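Local coordinates for protein putative adhesin (Bacteroides thetaiotaomicron, PDB 4QDG) that probably serves as a lipid-attached fimbrial protein of the FimB/Mfa2 family at the outer membrane, taking part in pilus-based adhesion, and binds magnesium, at residues V35-L40 / N122-Y127; V79-L84 / L106-D111; V155-M160 / F170-T175; L236-K241 / V245-I250. All blocks are in the same frame, centred on the assembly; numbering follows the deposited sequence.

From the N terminus, contact 1 opens first. It joins the loop leading into strand 38-44 to the loop before strand 127-137 through a magnesium ion. Contact 2 is nested inside the loop that contact 1 closes, and packs strand 75-82 against strand 107-110. The two touch, because strand 75-82 pairs with both strand 38-44 and strand 127-137. Contacts 3 and 4 follow in series, with centres 28 to 32 Å from those of the first pair. Contact 3 packs strand 140-159 on strand 170-176. Contact 4 closes the short hairpin 235-240/246-251. These two also touch, since strands 170-176 and 235-240 are neighbours in one sheet.

Contact 1. Residues V35-L40 / N122-Y127; sequences VDCLTL and NLHGLY. With MG (magnesium ion), chain C.
Asp36, Cys37 and His124 meet at a magnesium ion, a metal site that ties the loop leading into strand 38-44 to the loop before strand 127-137. Cys86 completes the set of protein ligands. Asp36 binds with both carboxylate oxygens, unequally: OD1 lies 2.2 Å from the magnesium and OD2 2.6 Å. Its CG sits between the backbone N and the carbonyl carbon (chi1 67°), and this brings the carboxylate round to the ion. Cys37 takes the same first torsion, and its SG binds at 2.6 Å from the magnesium. The imidazole of His124 faces Asp36 across the site and gives NE2, 2.2 Å from the ion. The carboxylate meets the imidazole at its edge, with the two planes 59° apart. Asp36 OD1 and His124 NE2 are 3.3 Å apart as fellow ligands, not as a hydrogen-bonded pair. Lys88 makes a weak hydrogen bond to Asp36 OD2, and Ser90 OG bonds to the backbone N of His124. Beside the metal lies an apolar contact. Val35 and Tyr127 lie antiparallel alongside each other. A CH-pi contact results: Val35 CG2 stands over the centre of one face of the Tyr127 ring, 3.8 Å from its centroid.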
loop_
_atom_site.group_PDB
_atom_site.type_symbol
_atom_site.label_atom_id
_atom_site.label_comp_id
_atom_site.label_asym_id
_atom_site.label_seq_id
_atom_site.Cartn_x
_atom_site.Cartn_y
_atom_site.Cartn_z
ATOM N N VAL A 35 8.554 -2.140 9.236
ATOM C CA VAL A 35 8.613 -0.682 9.478
ATOM C C VAL A 35 9.966 -0.282 10.039
ATOM O O VAL A 35 10.248 -0.535 11.205
ATOM C CB VAL A 35 7.439 -0.176 10.359
ATOM C CG1 VAL A 35 7.478 1.347 10.500
ATOM C CG2 VAL A 35 6.095 -0.628 9.794
ATOM N N ASP A 36 10.788 0.369 9.195
ATOM C CA ASP A 36 12.173 0.792 9.442
ATOM C C ASP A 36 12.301 2.255 9.954
ATOM O O ASP A 36 13.388 2.670 10.356
ATOM C CB ASP A 36 12.980 0.646 8.122
ATOM C CG ASP A 36 12.581 1.591 6.978
ATOM O OD1 ASP A 36 11.404 2.018 6.935
ATOM O OD2 ASP A 36 13.445 1.893 6.127
ATOM N N CYS A 37 11.226 3.045 9.864
ATOM C CA CYS A 37 11.224 4.429 10.326
ATOM C C CYS A 37 9.834 4.780 10.808
ATOM O O CYS A 37 8.838 4.419 10.190
ATOM C CB CYS A 37 11.732 5.403 9.263
ATOM S SG CYS A 37 10.774 5.401 7.720
ATOM N N LEU A 38 9.769 5.427 11.961
ATOM C CA LEU A 38 8.508 5.731 12.587
ATOM C C LEU A 38 8.387 7.213 12.918
ATOM O O LEU A 38 9.320 7.811 13.435
ATOM C CB LEU A 38 8.422 4.857 13.852
ATOM C CG LEU A 38 7.229 4.994 14.787
ATOM C CD1 LEU A 38 5.911 4.582 14.094
ATOM C CD2 LEU A 38 7.474 4.174 16.008
ATOM N N THR A 39 7.227 7.790 12.597
ATOM C CA THR A 39 6.891 9.166 12.899
ATOM C C THR A 39 5.697 9.094 13.814
ATOM O O THR A 39 4.643 8.611 13.405
ATOM C CB THR A 39 6.624 9.990 11.612
ATOM O OG1 THR A 39 7.777 9.988 10.778
ATOM C CG2 THR A 39 6.227 11.440 11.915
ATOM N N LEU A 40 5.844 9.570 15.040
ATOM C CA LEU A 40 4.745 9.557 16.015
ATOM C C LEU A 40 4.360 11.017 16.354
ATOM O O LEU A 40 5.202 11.806 16.785
ATOM C CB LEU A 40 5.155 8.742 17.270
ATOM C CG LEU A 40 4.115 8.487 18.381
ATOM C CD1 LEU A 40 3.932 9.713 19.283
ATOM C CD2 LEU A 40 2.795 7.904 17.857
ATOM N N ASN A 122 9.494 1.966 -7.563
ATOM C CA ASN A 122 9.132 0.949 -6.575
ATOM C C ASN A 122 9.019 1.673 -5.222
ATOM O O ASN A 122 10.038 2.041 -4.628
ATOM C CB ASN A 122 10.161 -0.198 -6.562
ATOM C CG ASN A 122 9.771 -1.352 -5.691
ATOM O OD1 ASN A 122 8.656 -1.430 -5.178
ATOM N ND2 ASN A 122 10.660 -2.308 -5.553
ATOM N N LEU A 123 7.779 1.948 -4.790
ATOM C CA LEU A 123 7.490 2.779 -3.627
ATOM C C LEU A 123 7.861 2.118 -2.321
ATOM O O LEU A 123 7.628 0.919 -2.116
ATOM C CB LEU A 123 6.002 3.230 -3.575
ATOM C CG LEU A 123 5.371 3.813 -4.859
ATOM C CD1 LEU A 123 3.894 4.109 -4.651
ATOM C CD2 LEU A 123 6.108 5.065 -5.360
ATOM N N HIS A 124 8.433 2.936 -1.427
ATOM C CA HIS A 124 8.791 2.552 -0.058
ATOM C C HIS A 124 7.473 2.433 0.725
ATOM O O HIS A 124 6.616 3.310 0.616
ATOM C CB HIS A 124 9.741 3.616 0.537
ATOM C CG HIS A 124 10.295 3.318 1.909
ATOM N ND1 HIS A 124 11.160 2.249 2.134
ATOM C CD2 HIS A 124 10.183 4.030 3.061
ATOM C CE1 HIS A 124 11.479 2.311 3.421
ATOM N NE2 HIS A 124 10.921 3.366 4.014
ATOM N N GLY A 125 7.305 1.341 1.464
ATOM C CA GLY A 125 6.112 1.076 2.265
ATOM C C GLY A 125 5.639 2.264 3.079
ATOM O O GLY A 125 6.453 2.977 3.674
ATOM N N LEU A 126 4.328 2.533 3.034
ATOM C CA LEU A 126 3.712 3.604 3.813
ATOM C C LEU A 126 2.741 2.956 4.774
ATOM O O LEU A 126 1.903 2.158 4.360
ATOM C CB LEU A 126 3.034 4.680 2.929
ATOM C CG LEU A 126 2.396 5.851 3.692
ATOM C CD1 LEU A 126 3.474 6.733 4.341
ATOM C CD2 LEU A 126 1.489 6.665 2.784
ATOM N N TYR A 127 2.914 3.234 6.070
ATOM C CA TYR A 127 2.101 2.654 7.140
ATOM C C TYR A 127 1.440 3.745 7.955
ATOM O O TYR A 127 1.953 4.856 8.043
ATOM C CB TYR A 127 2.941 1.720 8.034
ATOM C CG TYR A 127 3.568 0.568 7.275
ATOM C CD1 TYR A 127 4.754 0.738 6.564
ATOM C CD2 TYR A 127 2.984 -0.695 7.277
ATOM C CE1 TYR A 127 5.322 -0.309 5.838
ATOM C CE2 TYR A 127 3.583 -1.771 6.608
ATOM C CZ TYR A 127 4.739 -1.566 5.869
ATOM O OH TYR A 127 5.332 -2.603 5.180
HETATM MG MG MG C . 11.874 3.921 5.902
#

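Contact 2. Residues V79-L84 / L106-D111; sequences VAYGGL and LQVELD
Tyr81 reaches across to Leu106 and Val108 with the outer end of its ring. Its CG is anti to the carbonyl carbon (chi1 -73°), which directs the ring toward 106-111. Val108 CG2 lies 3.7 Å from Tyr81 CE1 and is equally near CZ. Leu106 CD2 comes to 3.8 Å from Tyr81 CE2. Both methyl groups also approach the Tyr81 hydroxyl, and both lie on the same side of the ring plane, Val108 CG2 toward the CE1 edge and Leu106 CD2 toward the CE2 edge. Leu84 adds a looser touch, with CD1 at 4.1 Å from Val108 CG2. This methyl of Val108 is therefore shared by two residues of 79-84. The contact is face-to-face packing of two beta sheets in the first half of the fold. Strand 75-82 lies in the larger system, between strands 38-44 and 127-137, and strand 107-110 is the middle strand of a small antiparallel sheet. One shell further out, the Tyr81 ring meets Trp128, and Met93 touches Tyr81, Leu84 and Leu106. Backbone bonds to Thr39 and Tyr127 hold Tyr81 and Gly82 in their sheet. Gly83, with positive phi (86°), turns the chain toward Leu84.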
loop_
_atom_site.group_PDB
_atom_site.type_symbol
_atom_site.label_atom_id
_atom_site.label_comp_id
_atom_site.label_asym_id
_atom_site.label_seq_id
_atom_site.Cartn_x
_atom_site.Cartn_y
_atom_site.Cartn_z
ATOM N N VAL A 79 -0.897 9.793 16.401
ATOM C CA VAL A 79 -0.920 9.369 15.007
ATOM C C VAL A 79 0.446 8.837 14.680
ATOM O O VAL A 79 1.433 9.511 14.940
ATOM C CB VAL A 79 -1.396 10.484 14.014
ATOM C CG1 VAL A 79 -1.434 9.956 12.584
ATOM C CG2 VAL A 79 -2.774 11.024 14.402
ATOM N N ALA A 80 0.512 7.613 14.140
ATOM C CA ALA A 80 1.784 6.997 13.736
ATOM C C ALA A 80 1.862 6.816 12.240
ATOM O O ALA A 80 0.870 6.447 11.585
ATOM C CB ALA A 80 1.979 5.643 14.411
ATOM N N TYR A 81 3.060 7.091 11.700
ATOM C CA TYR A 81 3.363 6.861 10.293
ATOM C C TYR A 81 4.591 6.042 10.189
ATOM O O TYR A 81 5.542 6.289 10.921
ATOM C CB TYR A 81 3.559 8.154 9.492
ATOM C CG TYR A 81 2.291 8.930 9.214
ATOM C CD1 TYR A 81 1.464 8.597 8.146
ATOM C CD2 TYR A 81 1.947 10.028 9.983
ATOM C CE1 TYR A 81 0.310 9.329 7.871
ATOM C CE2 TYR A 81 0.810 10.781 9.703
ATOM C CZ TYR A 81 -0.002 10.434 8.641
ATOM O OH TYR A 81 -1.121 11.179 8.394
ATOM N N GLY A 82 4.569 5.085 9.277
ATOM C CA GLY A 82 5.719 4.268 8.939
ATOM C C GLY A 82 6.119 4.586 7.512
ATOM O O GLY A 82 5.254 4.736 6.651
ATOM N N GLY A 83 7.415 4.748 7.262
ATOM C CA GLY A 83 7.906 5.020 5.915
ATOM C C GLY A 83 7.920 6.463 5.464
ATOM O O GLY A 83 8.039 6.724 4.269
ATOM N N LEU A 84 7.790 7.405 6.405
ATOM C CA LEU A 84 7.815 8.847 6.147
ATOM C C LEU A 84 9.143 9.486 6.533
ATOM O O LEU A 84 9.513 10.484 5.936
ATOM C CB LEU A 84 6.709 9.555 6.951
ATOM C CG LEU A 84 5.410 9.949 6.290
ATOM C CD1 LEU A 84 4.735 11.009 7.090
ATOM C CD2 LEU A 84 5.624 10.524 4.935
ATOM N N LEU A 106 -3.484 17.621 8.923
ATOM C CA LEU A 106 -2.463 16.844 8.272
ATOM C C LEU A 106 -2.966 16.118 7.012
ATOM O O LEU A 106 -4.093 15.609 6.935
ATOM C CB LEU A 106 -1.831 15.851 9.252
ATOM C CG LEU A 106 -0.504 15.209 8.855
ATOM C CD1 LEU A 106 0.510 16.245 8.289
ATOM C CD2 LEU A 106 0.072 14.482 10.023
ATOM N N GLN A 107 -2.097 16.165 6.001
ATOM C CA GLN A 107 -2.156 15.504 4.725
ATOM C C GLN A 107 -0.801 14.879 4.446
ATOM O O GLN A 107 0.217 15.431 4.881
ATOM C CB GLN A 107 -2.526 16.481 3.608
ATOM C CG GLN A 107 -3.957 16.966 3.683
ATOM C CD GLN A 107 -4.350 17.826 2.519
ATOM O OE1 GLN A 107 -3.576 18.100 1.597
ATOM N NE2 GLN A 107 -5.577 18.279 2.543
ATOM N N VAL A 108 -0.795 13.730 3.730
ATOM C CA VAL A 108 0.374 13.002 3.238
ATOM C C VAL A 108 0.173 12.822 1.726
ATOM O O VAL A 108 -0.879 12.351 1.277
ATOM C CB VAL A 108 0.638 11.662 3.989
ATOM C CG1 VAL A 108 1.680 10.790 3.295
ATOM C CG2 VAL A 108 1.054 11.937 5.417
ATOM N N GLU A 109 1.176 13.217 0.945
ATOM C CA GLU A 109 1.125 13.099 -0.501
ATOM C C GLU A 109 2.324 12.344 -1.022
ATOM O O GLU A 109 3.401 12.452 -0.454
ATOM C CB GLU A 109 1.083 14.498 -1.141
ATOM C CG GLU A 109 0.503 14.484 -2.552
ATOM C CD GLU A 109 0.671 15.745 -3.377
ATOM O OE1 GLU A 109 0.462 16.853 -2.832
ATOM O OE2 GLU A 109 0.973 15.615 -4.588
ATOM N N LEU A 110 2.148 11.600 -2.132
ATOM C CA LEU A 110 3.281 10.949 -2.790
ATOM C C LEU A 110 4.163 12.012 -3.435
ATOM O O LEU A 110 3.655 12.962 -4.032
ATOM C CB LEU A 110 2.803 9.948 -3.862
ATOM C CG LEU A 110 3.891 9.151 -4.613
ATOM C CD1 LEU A 110 4.368 7.952 -3.808
ATOM C CD2 LEU A 110 3.406 8.689 -5.962
ATOM N N ASP A 111 5.480 11.840 -3.322
ATOM C CA ASP A 111 6.460 12.657 -4.024
ATOM C C ASP A 111 6.314 12.292 -5.511
ATOM O O ASP A 111 6.529 11.134 -5.871
ATOM C CB ASP A 111 7.874 12.350 -3.471
ATOM C CG ASP A 111 9.038 13.152 -4.044
ATOM O OD1 ASP A 111 8.869 13.776 -5.134
ATOM O OD2 ASP A 111 10.124 13.138 -3.426
#

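Contact 3. Residues V155-M160 / F170-T175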
loop_
_atom_site.group_PDB
_atom_site.type_symbol
_atom_site.label_atom_id
_atom_site.label_comp_id
_atom_site.label_asym_id
_atom_site.label_seq_id
_atom_site.Cartn_x
_atom_site.Cartn_y
_atom_site.Cartn_z
ATOM N N VAL A 155 1.604 -8.038 -13.069
ATOM C CA VAL A 155 0.750 -8.362 -14.198
ATOM C C VAL A 155 1.495 -9.319 -15.087
ATOM O O VAL A 155 2.601 -9.013 -15.511
ATOM C CB VAL A 155 0.284 -7.083 -14.952
ATOM C CG1 VAL A 155 -0.647 -7.443 -16.103
ATOM C CG2 VAL A 155 -0.408 -6.101 -13.985
ATOM N N VAL A 156 0.888 -10.482 -15.389
ATOM C CA VAL A 156 1.493 -11.497 -16.237
ATOM C C VAL A 156 0.642 -11.725 -17.500
ATOM O O VAL A 156 -0.581 -11.793 -17.421
ATOM C CB VAL A 156 1.746 -12.812 -15.456
ATOM C CG1 VAL A 156 2.214 -13.948 -16.375
ATOM C CG2 VAL A 156 2.765 -12.594 -14.335
ATOM N N LEU A 157 1.313 -11.798 -18.668
ATOM C CA LEU A 157 0.696 -12.124 -19.952
ATOM C C LEU A 157 1.221 -13.479 -20.352
ATOM O O LEU A 157 2.431 -13.671 -20.412
ATOM C CB LEU A 157 0.951 -11.063 -21.034
ATOM C CG LEU A 157 0.675 -9.597 -20.698
ATOM C CD1 LEU A 157 0.938 -8.739 -21.891
ATOM C CD2 LEU A 157 -0.771 -9.398 -20.211
ATOM N N GLN A 158 0.308 -14.458 -20.505
ATOM C CA GLN A 158 0.636 -15.845 -20.802
ATOM C C GLN A 158 -0.163 -16.373 -21.973
ATOM O O GLN A 158 -1.372 -16.240 -21.989
ATOM C CB GLN A 158 0.349 -16.698 -19.567
ATOM C CG GLN A 158 0.694 -18.195 -19.733
ATOM C CD GLN A 158 0.814 -18.914 -18.415
ATOM O OE1 GLN A 158 1.009 -18.299 -17.354
ATOM N NE2 GLN A 158 0.753 -20.236 -18.463
ATOM N N GLN A 159 0.492 -17.000 -22.942
ATOM C CA GLN A 159 -0.268 -17.586 -24.060
ATOM C C GLN A 159 -0.900 -18.877 -23.605
ATOM O O GLN A 159 -0.240 -19.676 -22.955
ATOM C CB GLN A 159 0.600 -17.817 -25.287
ATOM C CG GLN A 159 0.773 -16.561 -26.105
ATOM C CD GLN A 159 0.974 -16.897 -27.546
ATOM O OE1 GLN A 159 0.080 -17.440 -28.201
ATOM N NE2 GLN A 159 2.157 -16.584 -28.061
HETATM N N MSE A 160 -2.191 -19.050 -23.901
HETATM C CA MSE A 160 -2.976 -20.245 -23.611
HETATM C C MSE A 160 -2.324 -21.497 -24.217
HETATM O O MSE A 160 -2.295 -22.536 -23.557
HETATM C CB MSE A 160 -4.383 -20.075 -24.164
HETATM C CG MSE A 160 -5.361 -21.064 -23.595
HETATM SE SE MSE A 160 -6.952 -21.185 -24.702
HETATM C CE MSE A 160 -6.218 -22.282 -26.128
ATOM N N PHE A 170 4.618 -4.619 -25.203
ATOM C CA PHE A 170 3.540 -4.053 -24.396
ATOM C C PHE A 170 3.928 -2.993 -23.405
ATOM O O PHE A 170 5.011 -3.014 -22.831
ATOM C CB PHE A 170 2.847 -5.169 -23.597
ATOM C CG PHE A 170 2.298 -6.276 -24.456
ATOM C CD1 PHE A 170 1.051 -6.155 -25.060
ATOM C CD2 PHE A 170 3.020 -7.452 -24.650
ATOM C CE1 PHE A 170 0.522 -7.199 -25.812
ATOM C CE2 PHE A 170 2.503 -8.478 -25.438
ATOM C CZ PHE A 170 1.257 -8.349 -26.008
ATOM N N GLU A 171 2.979 -2.096 -23.180
ATOM C CA GLU A 171 3.006 -1.011 -22.219
ATOM C C GLU A 171 1.955 -1.341 -21.177
ATOM O O GLU A 171 0.835 -1.749 -21.526
ATOM C CB GLU A 171 2.720 0.331 -22.898
ATOM C CG GLU A 171 3.928 0.931 -23.581
ATOM C CD GLU A 171 3.715 2.257 -24.295
ATOM O OE1 GLU A 171 2.549 2.701 -24.441
ATOM O OE2 GLU A 171 4.731 2.846 -24.733
ATOM N N PHE A 172 2.330 -1.202 -19.901
ATOM C CA PHE A 172 1.467 -1.500 -18.757
ATOM C C PHE A 172 1.263 -0.244 -17.950
ATOM O O PHE A 172 2.221 0.485 -17.712
ATOM C CB PHE A 172 2.079 -2.585 -17.871
ATOM C CG PHE A 172 2.381 -3.895 -18.566
ATOM C CD1 PHE A 172 3.526 -4.040 -19.346
ATOM C CD2 PHE A 172 1.596 -5.026 -18.330
ATOM C CE1 PHE A 172 3.843 -5.272 -19.917
ATOM C CE2 PHE A 172 1.906 -6.248 -18.924
ATOM C CZ PHE A 172 3.021 -6.366 -19.712
ATOM N N GLU A 173 0.002 0.039 -17.574
ATOM C CA GLU A 173 -0.331 1.237 -16.799
ATOM C C GLU A 173 -1.408 0.968 -15.793
ATOM O O GLU A 173 -2.284 0.124 -16.015
ATOM C CB GLU A 173 -0.838 2.359 -17.714
ATOM C CG GLU A 173 0.218 3.053 -18.535
ATOM C CD GLU A 173 -0.291 3.744 -19.790
ATOM O OE1 GLU A 173 -1.503 3.662 -20.099
ATOM O OE2 GLU A 173 0.548 4.368 -20.475
ATOM N N ILE A 174 -1.372 1.748 -14.707
ATOM C CA ILE A 174 -2.422 1.814 -13.713
ATOM C C ILE A 174 -2.740 3.282 -13.575
ATOM O O ILE A 174 -1.852 4.067 -13.272
ATOM C CB ILE A 174 -2.167 1.105 -12.358
ATOM C CG1 ILE A 174 -2.129 -0.414 -12.551
ATOM C CG2 ILE A 174 -3.260 1.483 -11.340
ATOM C CD1 ILE A 174 -1.603 -1.244 -11.336
ATOM N N THR A 175 -3.975 3.672 -13.920
ATOM C CA THR A 175 -4.432 5.031 -13.695
ATOM C C THR A 175 -5.288 5.006 -12.424
ATOM O O THR A 175 -6.118 4.104 -12.222
ATOM C CB THR A 175 -5.167 5.627 -14.893
ATOM O OG1 THR A 175 -6.194 4.725 -15.326
ATOM C CG2 THR A 175 -4.222 6.042 -16.023
#
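Leu157 makes the CH-pi contact here, with CD1 set over the centre of one face of the Phe170 ring. The methyl carbon lies 3.7 Å from the ring centroid and 12° off the normal, which is nearly straight above the ring. Leu157 CG is anti to the carbonyl carbon (chi1 -50°), and CD1 extends from it toward the aromatic face. The leucine and the phenylalanine cross each other at a slant.

The remaining contacts are apolar side-chain packing around Phe172. The same Leu157 CD1 is 3.8 Å from Phe172 CZ, so one methyl serves both rings. Leu157 CG also comes near Phe172 CE2, and these two side chains point at each other across the interface. Val155 meets Phe172 in another way. Its CG1 lies at the ring edge, near the ring plane, and is 4.0 Å from Phe172 CD2. Val155 and Phe172 run past each other in opposite senses.

This is the packing of two sheets face to face, as in a beta sandwich: the strand axes of 155-159 and 170-175 approach to 10.0 Å and make an angle of 145°. They belong to two different sheets. Strand 140-159 pairs with strands 213-223 and 278-285, and strand 170-176 lies between strands 193-195 and 235-240.

More apolar groups surround these residues in the core. Leu285 touches Leu157, Ala219 and Val238 touch Phe172, and Leu236 touches Val155. Polar bonds occur on the other face of strand 170-176, where Glu171 OE1 and Glu173 OE2 both form salt bridges to Arg239 NH2.

Contact 4. Residues L236-K241 / V245-I250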
loop_
_atom_site.group_PDB
_atom_site.type_symbol
_atom_site.label_atom_id
_atom_site.label_comp_id
_atom_site.label_asym_id
_atom_site.label_seq_id
_atom_site.Cartn_x
_atom_site.Cartn_y
_atom_site.Cartn_z
ATOM N N LEU A 236 -6.524 -0.760 -14.907
ATOM C CA LEU A 236 -5.320 -1.473 -15.317
ATOM C C LEU A 236 -5.397 -1.508 -16.832
ATOM O O LEU A 236 -6.428 -1.911 -17.386
ATOM C CB LEU A 236 -5.111 -2.864 -14.719
ATOM C CG LEU A 236 -4.014 -3.709 -15.397
ATOM C CD1 LEU A 236 -2.605 -3.188 -15.055
ATOM C CD2 LEU A 236 -4.139 -5.170 -15.031
ATOM N N THR A 237 -4.350 -1.015 -17.510
ATOM C CA THR A 237 -4.347 -0.970 -18.985
ATOM C C THR A 237 -3.107 -1.653 -19.534
ATOM O O THR A 237 -2.000 -1.411 -19.040
ATOM C CB THR A 237 -4.465 0.500 -19.490
ATOM O OG1 THR A 237 -5.650 1.081 -18.947
ATOM C CG2 THR A 237 -4.535 0.600 -20.999
ATOM N N VAL A 238 -3.303 -2.512 -20.560
ATOM C CA VAL A 238 -2.218 -3.208 -21.238
ATOM C C VAL A 238 -2.376 -2.890 -22.737
ATOM O O VAL A 238 -3.408 -3.188 -23.337
ATOM C CB VAL A 238 -2.101 -4.725 -20.926
ATOM C CG1 VAL A 238 -0.882 -5.318 -21.639
ATOM C CG2 VAL A 238 -1.986 -4.967 -19.423
ATOM N N ARG A 239 -1.372 -2.207 -23.302
ATOM C CA ARG A 239 -1.406 -1.746 -24.688
ATOM C C ARG A 239 -0.290 -2.335 -25.522
ATOM O O ARG A 239 0.862 -2.355 -25.055
ATOM C CB ARG A 239 -1.286 -0.219 -24.697
ATOM C CG ARG A 239 -1.600 0.489 -26.019
ATOM C CD ARG A 239 -1.780 1.993 -25.852
ATOM N NE ARG A 239 -0.759 2.545 -24.977
ATOM C CZ ARG A 239 -0.985 3.086 -23.784
ATOM N NH1 ARG A 239 -2.229 3.251 -23.344
ATOM N NH2 ARG A 239 0.028 3.498 -23.037
ATOM N N ARG A 240 -0.627 -2.821 -26.755
ATOM C CA ARG A 240 0.372 -3.281 -27.737
ATOM C C ARG A 240 1.039 -2.035 -28.297
ATOM O O ARG A 240 0.326 -1.194 -28.848
ATOM C CB ARG A 240 -0.258 -4.086 -28.893
ATOM C CG ARG A 240 -0.851 -5.446 -28.556
ATOM C CD ARG A 240 -1.074 -6.288 -29.822
ATOM N NE ARG A 240 -2.142 -5.743 -30.667
ATOM C CZ ARG A 240 -3.330 -6.313 -30.853
ATOM N NH1 ARG A 240 -3.610 -7.483 -30.292
ATOM N NH2 ARG A 240 -4.239 -5.726 -31.619
ATOM N N LYS A 241 2.374 -1.885 -28.126
ATOM C CA LYS A 241 3.158 -0.716 -28.572
ATOM C C LYS A 241 3.031 -0.419 -30.084
ATOM O O LYS A 241 2.832 0.740 -30.462
ATOM C CB LYS A 241 4.644 -0.910 -28.203
ATOM C CG LYS A 241 4.965 -0.385 -26.820
ATOM C CD LYS A 241 6.118 -1.097 -26.168
ATOM C CE LYS A 241 7.392 -0.306 -26.127
ATOM N NZ LYS A 241 8.480 -1.124 -25.535
ATOM N N VAL A 245 -3.128 -0.684 -29.656
ATOM C CA VAL A 245 -4.359 -1.346 -29.233
ATOM C C VAL A 245 -4.272 -1.712 -27.762
ATOM O O VAL A 245 -3.280 -2.308 -27.318
ATOM C CB VAL A 245 -4.732 -2.576 -30.090
ATOM C CG1 VAL A 245 -5.941 -3.295 -29.506
ATOM C CG2 VAL A 245 -4.998 -2.179 -31.534
ATOM N N GLU A 246 -5.314 -1.350 -27.003
ATOM C CA GLU A 246 -5.381 -1.691 -25.586
ATOM C C GLU A 246 -6.084 -3.019 -25.467
ATOM O O GLU A 246 -7.303 -3.074 -25.576
ATOM C CB GLU A 246 -6.087 -0.601 -24.776
ATOM C CG GLU A 246 -5.298 0.692 -24.687
ATOM C CD GLU A 246 -6.033 1.845 -24.024
ATOM O OE1 GLU A 246 -7.208 1.647 -23.631
ATOM O OE2 GLU A 246 -5.423 2.929 -23.864
ATOM N N ILE A 247 -5.315 -4.090 -25.295
ATOM C CA ILE A 247 -5.829 -5.470 -25.237
ATOM C C ILE A 247 -6.535 -5.743 -23.899
ATOM O O ILE A 247 -7.443 -6.570 -23.857
ATOM C CB ILE A 247 -4.708 -6.513 -25.562
ATOM C CG1 ILE A 247 -3.502 -6.413 -24.614
ATOM C CG2 ILE A 247 -4.273 -6.375 -27.028
ATOM C CD1 ILE A 247 -2.823 -7.765 -24.309
ATOM N N ILE A 248 -6.108 -5.048 -22.817
ATOM C CA ILE A 248 -6.675 -5.116 -21.465
ATOM C C ILE A 248 -6.907 -3.671 -20.975
ATOM O O ILE A 248 -6.021 -2.810 -21.089
ATOM C CB ILE A 248 -5.808 -5.960 -20.460
ATOM C CG1 ILE A 248 -5.617 -7.403 -20.941
ATOM C CG2 ILE A 248 -6.422 -5.972 -19.057
ATOM C CD1 ILE A 248 -4.298 -8.044 -20.522
ATOM N N ASN A 249 -8.118 -3.407 -20.479
ATOM C CA ASN A 249 -8.539 -2.132 -19.928
ATOM C C ASN A 249 -9.676 -2.427 -18.991
ATOM O O ASN A 249 -10.844 -2.474 -19.399
ATOM C CB ASN A 249 -8.923 -1.103 -20.997
ATOM C CG ASN A 249 -9.264 0.251 -20.415
ATOM O OD1 ASN A 249 -8.528 0.814 -19.611
ATOM N ND2 ASN A 249 -10.361 0.822 -20.847
ATOM N N ILE A 250 -9.329 -2.662 -17.728
ATOM C CA ILE A 250 -10.305 -3.129 -16.759
ATOM C C ILE A 250 -10.392 -2.265 -15.517
ATOM O O ILE A 250 -9.397 -1.646 -15.127
ATOM C CB ILE A 250 -9.907 -4.591 -16.337
ATOM C CG1 ILE A 250 -8.474 -4.648 -15.719
ATOM C CG2 ILE A 250 -10.063 -5.588 -17.498
ATOM C CD1 ILE A 250 -8.278 -5.598 -14.645
#
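Val238 and Ile248 lie side by side on the buried face of this strand pair, next to Leu236 and Ile250. Val238 CB and Ile248 CB are 3.9 Å apart. Leu236 CB is equally close to Ile250 CG1, whose first torsion of 59° sets it between the backbone N and the carbonyl carbon. Phe283 and Leu157 of the facing sheet pack against this row. The backbone is well paired here. Leu236 and Ile250 exchange two N-H to O bonds, and Val238 N bonds to Ile248 O at 2.8 Å.

The other face is polar. Glu246 and Asn249 on it are exposed, though Thr237 is buried. Thr237 OG1 donates to Asn249 OD1 at 3.0 Å, and its CG2 packs on the carboxylate carbon of Glu246. Arg239 and Glu246 run alongside each other. Their salt bridge is long, 3.3 Å from NH1 to OE2. It uses the anti side of the carboxylate, while OE2 lies in the guanidinium plane at its edge. Arg239 has a stronger partner in Glu173, which binds its NH2.

Toward the turn, Arg240 N bonds to Val245 O at 2.8 Å. The Arg240 chain bends at chi3 (-69°) and carries its guanidinium over to Ile247 CG2, which lies against one face. Asp243 forms a salt bridge with Arg240 NE.

Ile247 N and Ile248 N both make weak hydrogen bonds to Val238 O, the first bent (122°), the second straight but long at 3.3 Å. The register shifts by one residue there, as in a classic beta bulge within an antiparallel beta hairpin.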